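Endo-alpha-(1->5)-L-arabinanase (Bacillus licheniformis, PDB 6B7K) hydrolyses internal alpha-1,5-arabinofuranosidic linkages in arabinan, as a calcium-containing endo-acting glycosidase of family GH43. Local coordinates at the calcium ion site. Residues are numbered along the deposited sequence; one frame, centred on the assembly and turned at random.

The calcium ion site. Residues 25, 84-85, 142-143, 195, 264-265. With CA (calcium ion), chain B.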
loop_
_atom_site.group_PDB
_atom_site.type_symbol
_atom_site.label_atom_id
_atom_site.label_comp_id
_atom_site.label_asym_id
_atom_site.label_seq_id
_atom_site.Cartn_x
_atom_site.Cartn_y
_atom_site.Cartn_z
ATOM N N SER A 25 -4.777 3.556 2.076
ATOM C CA SER A 25 -4.636 3.972 0.685
ATOM C C SER A 25 -5.710 5.010 0.410
ATOM O O SER A 25 -6.900 4.728 0.579
ATOM C CB SER A 25 -4.768 2.785 -0.275
ATOM O OG SER A 25 -4.553 3.181 -1.621
ATOM N N ASP A 84 -5.683 -1.262 -1.814
ATOM C CA ASP A 84 -5.220 -0.218 -2.720
ATOM C C ASP A 84 -6.381 0.202 -3.607
ATOM O O ASP A 84 -6.991 -0.639 -4.273
ATOM C CB ASP A 84 -4.039 -0.686 -3.572
ATOM C CG ASP A 84 -3.546 0.394 -4.513
ATOM O OD1 ASP A 84 -3.218 1.497 -4.028
ATOM O OD2 ASP A 84 -3.490 0.148 -5.737
ATOM N N ILE A 85 -6.675 1.498 -3.622
ATOM C CA ILE A 85 -7.808 2.045 -4.354
ATOM C C ILE A 85 -7.300 3.059 -5.370
ATOM O O ILE A 85 -6.436 3.888 -5.061
ATOM C CB ILE A 85 -8.833 2.685 -3.392
ATOM C CG1 ILE A 85 -10.023 3.258 -4.166
ATOM C CG2 ILE A 85 -8.159 3.735 -2.515
ATOM C CD1 ILE A 85 -10.832 2.209 -4.900
ATOM N N ASP A 142 -0.406 -2.775 -4.951
ATOM C CA ASP A 142 -0.446 -1.364 -5.322
ATOM C C ASP A 142 -0.424 -1.257 -6.836
ATOM O O ASP A 142 0.497 -1.773 -7.479
ATOM C CB ASP A 142 0.724 -0.604 -4.713
ATOM C CG ASP A 142 0.527 0.892 -4.759
ATOM O OD1 ASP A 142 -0.224 1.415 -3.908
ATOM O OD2 ASP A 142 1.116 1.541 -5.648
ATOM N N LEU A 143 -1.425 -0.589 -7.397
ATOM C CA LEU A 143 -1.525 -0.379 -8.833
ATOM C C LEU A 143 -0.786 0.893 -9.229
ATOM O O LEU A 143 -0.807 1.890 -8.502
ATOM C CB LEU A 143 -2.993 -0.294 -9.250
ATOM C CG LEU A 143 -3.349 0.042 -10.700
ATOM C CD1 LEU A 143 -2.837 -1.024 -11.650
ATOM C CD2 LEU A 143 -4.850 0.211 -10.842
ATOM N N ASN A 195 4.683 1.216 -3.079
ATOM C CA ASN A 195 3.837 1.965 -3.999
ATOM C C ASN A 195 4.735 2.752 -4.943
ATOM O O ASN A 195 5.722 3.354 -4.507
ATOM C CB ASN A 195 2.854 2.886 -3.255
ATOM C CG ASN A 195 3.540 4.015 -2.519
ATOM O OD1 ASN A 195 3.875 3.893 -1.340
ATOM N ND2 ASN A 195 3.737 5.133 -3.208
ATOM N N ASP A 264 1.145 5.586 0.988
ATOM C CA ASP A 264 0.668 5.602 -0.385
ATOM C C ASP A 264 0.581 7.056 -0.819
ATOM O O ASP A 264 0.383 7.950 0.009
ATOM C CB ASP A 264 -0.689 4.903 -0.531
ATOM C CG ASP A 264 -0.937 4.400 -1.943
ATOM O OD1 ASP A 264 -0.147 4.740 -2.847
ATOM O OD2 ASP A 264 -1.914 3.653 -2.145
ATOM N N VAL A 265 0.746 7.287 -2.119
ATOM C CA VAL A 265 0.757 8.631 -2.684
ATOM C C VAL A 265 -0.419 8.782 -3.639
ATOM O O VAL A 265 -0.779 7.841 -4.355
ATOM C CB VAL A 265 2.090 8.939 -3.399
ATOM C CG1 VAL A 265 3.228 9.006 -2.391
ATOM C CG2 VAL A 265 2.382 7.892 -4.464
HETATM CA CA CA B . -1.599 3.227 -4.602
HETATM O O HOH W 1 -1.324 5.634 -5.578
#
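Calcium sits on the central axis of the five-bladed beta-propeller typical of GH43 enzymes, surrounded by inner strands. Strands 81-87, 142-145 and 263-266 each send in an aspartate, Ser25 on 25-29 stands in the second shell, and Asn195 on 191-199 merely lines the surroundings. Asp84, Asp142 and Asp264 all hold CG anti to the backbone N (chi1 -180°, -165° and -156°), so each carboxylate reaches straight off its strand to the axis, and segments far apart in sequence are tied to one ion. Asp84 and Asp142 touch it tip-on with OD1: that of Asp84 lies 2.4 Å from CA. Their second oxygens stay beyond bonding distance, Asp142 OD2 at 3.4 Å from CA. Asp264 instead binds through both oxygens of its carboxylate, as a bidentate ligand, OD2 at 2.5 Å and OD1 at 2.7 Å from CA. With a water, the modelled ligands lie between square pyramidal and trigonal bipyramidal, though further waters may be unseen at this resolution.

A second shell positions Asp264 and Asp84. Ser25 OG, itself 4.2 Å from CA, donates to the anti lone pair of Asp264 OD2, while Val265 N bonds OD1 from above the carboxylate plane. The non-ligating OD2 of Asp84 takes a nearly straight bond from the backbone N of Leu143, 2.8 Å away and well above the carboxylate plane, which links strands 81-87 and 142-145. Three carboxylates around one divalent ion may leave net negative charge, and with predicted catalytic base Asp23 about 8 Å from the site's centre, calcium could influence its ionisation. Water 1 completes the modelled shell, bridging CA to the backbone carbonyl O of Val265, 2.6 Å from the water oxygen.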